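Local structure of CghA (Chaetomium globosum, 6KBC) at residues A192-I200 against T210-P218; G221-S229 against A242-G250. The protein belongs to a family of fungal proteins built from two beta-rich, calycin-like domains and holds the ligand WK1 in a pocket. All coordinates share one frame; numbering follows the deposited sequence.

Interaction 1. Residues A192-I200 against T210-P218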
loop_
_atom_site.group_PDB
_atom_site.type_symbol
_atom_site.label_atom_id
_atom_site.label_comp_id
_atom_site.label_asym_id
_atom_site.label_seq_id
_atom_site.Cartn_x
_atom_site.Cartn_y
_atom_site.Cartn_z
ATOM N N ALA A 192 8.631 -8.915 -9.574
ATOM C CA ALA A 192 9.313 -7.669 -9.299
ATOM C C ALA A 192 10.805 -7.854 -9.518
ATOM O O ALA A 192 11.364 -8.916 -9.223
ATOM C CB ALA A 192 9.028 -7.193 -7.869
ATOM N N THR A 193 11.440 -6.842 -10.087
ATOM C CA THR A 193 12.885 -6.760 -10.055
ATOM C C THR A 193 13.282 -5.476 -9.361
ATOM O O THR A 193 12.559 -4.474 -9.393
ATOM C CB THR A 193 13.517 -6.806 -11.456
ATOM O OG1 THR A 193 13.319 -5.544 -12.108
ATOM C CG2 THR A 193 12.903 -7.909 -12.278
ATOM N N VAL A 194 14.436 -5.525 -8.713
ATOM C CA VAL A 194 15.010 -4.373 -8.050
ATOM C C VAL A 194 16.491 -4.322 -8.386
ATOM O O VAL A 194 17.175 -5.348 -8.384
ATOM C CB VAL A 194 14.781 -4.459 -6.530
ATOM C CG1 VAL A 194 15.575 -3.417 -5.829
ATOM C CG2 VAL A 194 13.286 -4.312 -6.221
ATOM N N ASP A 195 16.990 -3.127 -8.666
ATOM C CA ASP A 195 18.428 -2.961 -8.846
ATOM C C ASP A 195 18.729 -1.549 -8.348
ATOM O O ASP A 195 18.654 -0.572 -9.095
ATOM C CB ASP A 195 18.839 -3.192 -10.297
ATOM C CG ASP A 195 20.334 -3.020 -10.524
ATOM O OD1 ASP A 195 21.072 -2.818 -9.537
ATOM O OD2 ASP A 195 20.772 -3.163 -11.687
ATOM N N LEU A 196 19.011 -1.452 -7.057
ATOM C CA LEU A 196 19.017 -0.179 -6.369
ATOM C C LEU A 196 20.319 -0.030 -5.607
ATOM O O LEU A 196 20.897 -1.016 -5.142
ATOM C CB LEU A 196 17.826 -0.069 -5.379
ATOM C CG LEU A 196 16.430 0.128 -5.969
ATOM C CD1 LEU A 196 15.403 -0.126 -4.874
ATOM C CD2 LEU A 196 16.267 1.529 -6.513
ATOM N N THR A 197 20.754 1.219 -5.462
ATOM C CA THR A 197 21.918 1.544 -4.653
ATOM C C THR A 197 21.517 2.608 -3.651
ATOM O O THR A 197 20.993 3.659 -4.036
ATOM C CB THR A 197 23.093 2.023 -5.517
ATOM O OG1 THR A 197 23.381 1.023 -6.493
ATOM C CG2 THR A 197 24.327 2.257 -4.662
ATOM N N PHE A 198 21.743 2.315 -2.370
ATOM C CA PHE A 198 21.395 3.197 -1.267
ATOM C C PHE A 198 22.668 3.696 -0.607
ATOM O O PHE A 198 23.612 2.926 -0.395
ATOM C CB PHE A 198 20.561 2.479 -0.200
ATOM C CG PHE A 198 19.257 1.922 -0.699
ATOM C CD1 PHE A 198 19.222 0.735 -1.407
ATOM C CD2 PHE A 198 18.057 2.557 -0.401
ATOM C CE1 PHE A 198 18.020 0.204 -1.841
ATOM C CE2 PHE A 198 16.858 2.034 -0.835
ATOM C CZ PHE A 198 16.841 0.857 -1.560
ATOM N N HIS A 199 22.686 4.970 -0.253
ATOM C CA HIS A 199 23.808 5.539 0.476
ATOM C C HIS A 199 23.469 5.512 1.960
ATOM O O HIS A 199 22.466 6.094 2.383
ATOM C CB HIS A 199 24.129 6.940 -0.049
ATOM C CG HIS A 199 24.491 6.949 -1.512
ATOM N ND1 HIS A 199 23.566 6.728 -2.513
ATOM C CD2 HIS A 199 25.682 7.116 -2.137
ATOM C CE1 HIS A 199 24.166 6.772 -3.689
ATOM N NE2 HIS A 199 25.450 7.009 -3.489
ATOM N N ILE A 200 24.276 4.798 2.733
ATOM C CA ILE A 200 24.044 4.651 4.196
ATOM C C ILE A 200 24.944 5.643 4.931
ATOM O O ILE A 200 26.151 5.631 4.686
ATOM C CB ILE A 200 24.370 3.211 4.617
ATOM C CG1 ILE A 200 23.877 2.177 3.600
ATOM C CG2 ILE A 200 23.872 2.925 6.022
ATOM C CD1 ILE A 200 22.391 1.937 3.629
ATOM N N THR A 210 29.119 5.278 2.687
ATOM C CA THR A 210 28.925 3.882 2.321
ATOM C C THR A 210 27.701 3.691 1.434
ATOM O O THR A 210 26.692 4.391 1.562
ATOM C CB THR A 210 28.799 3.023 3.581
ATOM O OG1 THR A 210 29.880 3.335 4.464
ATOM C CG2 THR A 210 28.860 1.537 3.250
ATOM N N GLU A 211 27.806 2.722 0.527
ATOM C CA GLU A 211 26.739 2.353 -0.387
ATOM C C GLU A 211 26.308 0.915 -0.130
ATOM O O GLU A 211 27.121 0.058 0.231
ATOM C CB GLU A 211 27.184 2.506 -1.843
ATOM C CG GLU A 211 27.365 3.947 -2.280
ATOM C CD GLU A 211 27.798 4.059 -3.732
ATOM O OE1 GLU A 211 27.894 3.011 -4.411
ATOM O OE2 GLU A 211 28.026 5.197 -4.198
ATOM N N LYS A 212 25.017 0.652 -0.315
ATOM C CA LYS A 212 24.486 -0.687 -0.138
ATOM C C LYS A 212 23.578 -0.986 -1.313
ATOM O O LYS A 212 22.821 -0.119 -1.755
ATOM C CB LYS A 212 23.713 -0.837 1.189
ATOM C CG LYS A 212 23.508 -2.294 1.625
ATOM C CD LYS A 212 22.802 -2.373 2.977
ATOM C CE LYS A 212 22.672 -3.802 3.494
ATOM N NZ LYS A 212 23.869 -4.284 4.262
ATOM N N ARG A 213 23.661 -2.211 -1.814
ATOM C CA ARG A 213 22.895 -2.618 -2.978
ATOM C C ARG A 213 21.695 -3.451 -2.556
ATOM O O ARG A 213 21.737 -4.188 -1.568
ATOM C CB ARG A 213 23.756 -3.436 -3.942
ATOM C CG ARG A 213 24.969 -2.690 -4.494
ATOM C CD ARG A 213 24.638 -1.878 -5.736
ATOM N NE ARG A 213 24.767 -2.678 -6.950
ATOM C CZ ARG A 213 23.737 -3.047 -7.709
ATOM N NH1 ARG A 213 22.502 -2.664 -7.389
ATOM N NH2 ARG A 213 23.937 -3.776 -8.802
ATOM N N MET A 214 20.619 -3.329 -3.323
ATOM C CA MET A 214 19.512 -4.268 -3.254
ATOM C C MET A 214 19.215 -4.733 -4.665
ATOM O O MET A 214 18.810 -3.929 -5.510
ATOM C CB MET A 214 18.266 -3.639 -2.630
ATOM C CG MET A 214 17.149 -4.643 -2.460
ATOM S SD MET A 214 15.701 -3.852 -1.722
ATOM C CE MET A 214 16.336 -3.468 -0.082
ATOM N N VAL A 215 19.412 -6.023 -4.915
ATOM C CA VAL A 215 19.275 -6.586 -6.247
ATOM C C VAL A 215 18.339 -7.772 -6.148
ATOM O O VAL A 215 18.615 -8.728 -5.412
ATOM C CB VAL A 215 20.621 -7.036 -6.843
ATOM C CG1 VAL A 215 20.381 -7.765 -8.166
ATOM C CG2 VAL A 215 21.556 -5.875 -7.020
ATOM N N LEU A 216 17.242 -7.720 -6.889
ATOM C CA LEU A 216 16.338 -8.854 -7.013
ATOM C C LEU A 216 16.107 -9.040 -8.501
ATOM O O LEU A 216 15.513 -8.170 -9.145
ATOM C CB LEU A 216 15.027 -8.612 -6.264
ATOM C CG LEU A 216 15.195 -8.401 -4.763
ATOM C CD1 LEU A 216 13.892 -7.898 -4.146
ATOM C CD2 LEU A 216 15.683 -9.700 -4.090
ATOM N N GLY A 217 16.605 -10.146 -9.044
ATOM C CA GLY A 217 16.554 -10.382 -10.466
ATOM C C GLY A 217 15.233 -10.970 -10.900
ATOM O O GLY A 217 14.400 -11.421 -10.088
ATOM N N PRO A 218 15.024 -10.990 -12.217
ATOM C CA PRO A 218 13.702 -11.351 -12.744
ATOM C C PRO A 218 13.290 -12.781 -12.482
ATOM O O PRO A 218 12.102 -13.084 -12.600
ATOM C CB PRO A 218 13.835 -11.077 -14.250
ATOM C CG PRO A 218 15.304 -11.139 -14.524
ATOM C CD PRO A 218 15.969 -10.606 -13.282
HETATM O O HOH W 1 11.961 -11.640 -9.124
#

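Interaction 2. Residues G221-S229 against A242-G250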
loop_
_atom_site.group_PDB
_atom_site.type_symbol
_atom_site.label_atom_id
_atom_site.label_comp_id
_atom_site.label_asym_id
_atom_site.label_seq_id
_atom_site.Cartn_x
_atom_site.Cartn_y
_atom_site.Cartn_z
ATOM N N GLY A 221 11.785 -14.810 -8.081
ATOM C CA GLY A 221 10.517 -14.931 -7.393
ATOM C C GLY A 221 10.144 -13.732 -6.551
ATOM O O GLY A 221 9.214 -13.826 -5.742
ATOM N N ALA A 222 10.839 -12.609 -6.710
ATOM C CA ALA A 222 10.475 -11.406 -5.976
ATOM C C ALA A 222 9.164 -10.865 -6.530
ATOM O O ALA A 222 8.891 -10.956 -7.731
ATOM C CB ALA A 222 11.575 -10.351 -6.075
ATOM N N PHE A 223 8.337 -10.322 -5.647
ATOM C CA PHE A 223 6.982 -9.968 -6.028
ATOM C C PHE A 223 6.608 -8.627 -5.418
ATOM O O PHE A 223 7.226 -8.142 -4.461
ATOM C CB PHE A 223 5.980 -11.059 -5.605
ATOM C CG PHE A 223 5.814 -11.188 -4.105
ATOM C CD1 PHE A 223 6.676 -11.989 -3.359
ATOM C CD2 PHE A 223 4.800 -10.509 -3.446
ATOM C CE1 PHE A 223 6.529 -12.105 -1.976
ATOM C CE2 PHE A 223 4.640 -10.619 -2.055
ATOM C CZ PHE A 223 5.506 -11.413 -1.316
ATOM N N GLY A 224 5.564 -8.042 -5.975
ATOM C CA GLY A 224 5.102 -6.764 -5.481
ATOM C C GLY A 224 3.869 -6.364 -6.249
ATOM O O GLY A 224 3.341 -7.131 -7.058
ATOM N N GLY A 225 3.415 -5.157 -5.987
ATOM C CA GLY A 225 2.219 -4.676 -6.672
ATOM C C GLY A 225 2.228 -3.181 -6.783
ATOM O O GLY A 225 3.144 -2.552 -6.283
ATOM N N MET A 226 1.204 -2.667 -7.431
ATOM C CA MET A 226 1.026 -1.220 -7.592
ATOM C C MET A 226 -0.328 -0.881 -6.976
ATOM O O MET A 226 -1.290 -1.511 -7.326
ATOM C CB MET A 226 1.076 -0.824 -9.062
ATOM C CG MET A 226 1.239 0.647 -9.249
ATOM S SD MET A 226 -0.343 1.433 -9.263
ATOM C CE MET A 226 0.097 3.108 -8.838
ATOM N N ASP A 227 -0.322 0.006 -5.993
ATOM C CA ASP A 227 -1.554 0.422 -5.289
ATOM C C ASP A 227 -1.834 1.881 -5.638
ATOM O O ASP A 227 -0.911 2.633 -5.751
ATOM C CB ASP A 227 -1.458 0.216 -3.783
ATOM C CG ASP A 227 -1.411 -1.235 -3.343
ATOM O OD1 ASP A 227 -0.872 -2.038 -4.044
ATOM O OD2 ASP A 227 -1.922 -1.519 -2.301
ATOM N N ARG A 228 -3.103 2.217 -5.721
ATOM C CA ARG A 228 -3.522 3.557 -6.112
ATOM C C ARG A 228 -4.571 4.033 -5.129
ATOM O O ARG A 228 -5.520 3.301 -4.834
ATOM C CB ARG A 228 -4.081 3.563 -7.537
ATOM C CG ARG A 228 -4.744 4.857 -7.968
ATOM C CD ARG A 228 -3.790 6.028 -8.010
ATOM N NE ARG A 228 -4.398 7.126 -8.764
ATOM C CZ ARG A 228 -4.563 8.368 -8.313
ATOM N NH1 ARG A 228 -4.164 8.713 -7.100
ATOM N NH2 ARG A 228 -5.129 9.280 -9.094
ATOM N N SER A 229 -4.403 5.253 -4.634
ATOM C CA SER A 229 -5.294 5.790 -3.626
ATOM C C SER A 229 -5.518 7.273 -3.870
ATOM O O SER A 229 -4.641 7.979 -4.383
ATOM C CB SER A 229 -4.732 5.587 -2.225
ATOM O OG SER A 229 -5.535 6.225 -1.237
ATOM N N ALA A 242 -4.842 1.811 10.620
ATOM C CA ALA A 242 -4.717 1.497 9.204
ATOM C C ALA A 242 -3.777 0.310 9.090
ATOM O O ALA A 242 -2.727 0.292 9.735
ATOM C CB ALA A 242 -4.190 2.693 8.401
ATOM N N LEU A 243 -4.167 -0.693 8.312
ATOM C CA LEU A 243 -3.335 -1.873 8.111
ATOM C C LEU A 243 -3.138 -2.103 6.622
ATOM O O LEU A 243 -4.106 -2.385 5.906
ATOM C CB LEU A 243 -3.962 -3.110 8.742
ATOM C CG LEU A 243 -3.245 -4.415 8.349
ATOM C CD1 LEU A 243 -1.845 -4.445 8.921
ATOM C CD2 LEU A 243 -4.058 -5.609 8.827
ATOM N N PHE A 244 -1.894 -1.992 6.168
ATOM C CA PHE A 244 -1.490 -2.435 4.833
ATOM C C PHE A 244 -0.906 -3.834 4.925
ATOM O O PHE A 244 -0.093 -4.107 5.808
ATOM C CB PHE A 244 -0.437 -1.505 4.226
ATOM C CG PHE A 244 0.094 -1.990 2.885
ATOM C CD1 PHE A 244 -0.565 -1.664 1.709
ATOM C CD2 PHE A 244 1.233 -2.785 2.812
ATOM C CE1 PHE A 244 -0.089 -2.121 0.458
ATOM C CE2 PHE A 244 1.721 -3.246 1.576
ATOM C CZ PHE A 244 1.051 -2.916 0.403
ATOM N N VAL A 245 -1.291 -4.719 3.999
ATOM C CA VAL A 245 -0.676 -6.042 3.909
ATOM C C VAL A 245 -0.413 -6.365 2.454
ATOM O O VAL A 245 -1.289 -6.182 1.605
ATOM C CB VAL A 245 -1.569 -7.165 4.480
ATOM C CG1 VAL A 245 -0.898 -8.513 4.302
ATOM C CG2 VAL A 245 -1.911 -6.930 5.921
ATOM N N ARG A 246 0.761 -6.925 2.175
ATOM C CA ARG A 246 0.952 -7.688 0.946
ATOM C C ARG A 246 1.767 -8.911 1.308
ATOM O O ARG A 246 2.847 -8.773 1.884
ATOM C CB ARG A 246 1.662 -6.882 -0.139
ATOM C CG ARG A 246 1.720 -7.670 -1.459
ATOM C CD ARG A 246 2.613 -7.011 -2.492
ATOM N NE ARG A 246 2.359 -5.582 -2.639
ATOM C CZ ARG A 246 1.288 -5.054 -3.229
ATOM N NH1 ARG A 246 0.343 -5.832 -3.754
ATOM N NH2 ARG A 246 1.184 -3.734 -3.321
ATOM N N ALA A 247 1.249 -10.097 1.004
ATOM C CA ALA A 247 1.920 -11.316 1.420
ATOM C C ALA A 247 1.677 -12.405 0.394
ATOM O O ALA A 247 0.633 -12.439 -0.258
ATOM C CB ALA A 247 1.431 -11.816 2.781
ATOM N N GLN A 248 2.627 -13.331 0.318
ATOM C CA GLN A 248 2.512 -14.515 -0.526
ATOM C C GLN A 248 2.916 -15.730 0.293
ATOM O O GLN A 248 3.949 -15.703 0.971
ATOM C CB GLN A 248 3.396 -14.405 -1.774
ATOM C CG GLN A 248 3.334 -15.680 -2.648
ATOM C CD GLN A 248 4.136 -15.559 -3.928
ATOM O OE1 GLN A 248 5.271 -15.090 -3.919
ATOM N NE2 GLN A 248 3.528 -15.942 -5.040
ATOM N N ALA A 249 2.097 -16.776 0.256
ATOM C CA ALA A 249 2.391 -18.017 0.976
ATOM C C ALA A 249 1.855 -19.169 0.143
ATOM O O ALA A 249 0.638 -19.315 0.002
ATOM C CB ALA A 249 1.771 -18.027 2.377
ATOM N N GLY A 250 2.749 -19.983 -0.408
ATOM C CA GLY A 250 2.332 -21.051 -1.286
ATOM C C GLY A 250 1.566 -20.499 -2.469
ATOM O O GLY A 250 1.993 -19.544 -3.117
HETATM O O HOH W 2 7.052 -15.311 -5.976
HETATM O O HOH W 3 -1.172 -4.246 -5.471
#

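Interaction 1. Residues A192-I200 against T210-P218
A beta hairpin of the N-terminal domain sets V194 through I200 against T210 through L216. The axes of strands 192-200 and 210-216 come within 4.4 Å and run at 163° between N-to-C directions, which makes the pairing antiparallel. V194-L216, L196-M214, F198-K212 and I200-T210 are the hydrogen-bonded pairs; the F198 N to K212 O bond, 2.7 Å long, is nearly straight. Between them lie the non-hydrogen-bonded pairs D195-V215, T197-R213 and H199-E211, whose side chains share the more exposed face. There R213 bends at chi2 (-86°) and again at chi3, which folds its guanidinium back over the neighbouring strand to D195. The salt bridge runs from R213 NH1 to D195 OD1 at 2.6 Å, with the two flat groups only 28° from coplanar. The same NH1 donates to L196 O at 3.2 Å from above the carbonyl plane, while M214 N reaches that oxygen from the opposite face, so two donors grip one acceptor. T197 OG1 lies 3.3 Å from R213 CD, where the two side chains cross at an angle. On the other face the contacts are mainly apolar: V194 CG1 meets M214 CG at 3.9 Å, and F198 turns its ring edge, through CE1, to M214 CB at 3.9 Å. I200 CG1 lies 3.9 Å from K212 CB. F62 of strand 60-69, with A83 and W85 of strand 77-85, packs against this side, and K212 NZ continues to a salt bridge with D87. Mostly polar on one side and largely apolar on the other, the pair is an amphipathic antiparallel hairpin, an element common in calycin-like beta folds.

Interaction 2. Residues G221-S229 against A242-G250
Strands 223-229 and 242-249 face each other with F223 across from Q248 and G224 across from R246. Their axes approach no closer than 8.3 Å and their N-to-C directions are 145° apart, a skewed antiparallel run too widely spaced for backbone pairing; the strands belong to separate sheets, one from each domain, and side chains bridge the gap. R246 is the main bridge. Its chain leaves with CG anti to the backbone N (chi1 -174°), reaching across to lay the guanidinium against G224 and G225, where no side chains intervene: G225 N sits 3.4 Å above the guanidinium plane, over its centre. At the edge of that group R246 NH2 donates to D227 OD1 at 2.8 Å, forming a salt bridge. The carboxylate stands at 90° to the guanidinium, and the donor meets OD1 from above the carboxylate plane. R246 NH1 donates at 2.8 Å to a water that sits 2.6 Å from D227 OD1, and R246 NE forms a second salt bridge with D52, which also accepts from G225 N. D227 OD2 meets the F244 ring at its edge, 3.4 Å from CE1, and accepts from W183 NE1. At the other end of the contact Q248 CB sits over one face of the F223 ring, 4.0 Å from the centroid, a CH-pi contact. A water donates to both G221 O and Q248 OE1, 2.7 Å from the latter. The chemistry implies a buried arginine, its charge probably compensated by D227 and D52, which with the glycine backbone over one face limit its rotation: a polar cross-link between the two domains.

Overall arrangement
Interactions 1 and 2 follow one another along the chain, the second strand of the 192-200/210-216 hairpin leading on to strand 223-231, which pairs with strand 181-200. Their centres are 19 Å apart, yet they touch at the junction: A192 N lies 2.8 Å from A222 O, a probable hydrogen bond, while A192 CB packs 3.7 Å from F223 C and L216 CB 3.9 Å from A222 CB. Interaction 1 is peripheral, with the F198 side chain about 11 Å from the bound WK1. Interaction 2 lies at the domain interface and includes the pocket residues A242 and F244; the F244 side chain comes within about 4 Å of the ligand.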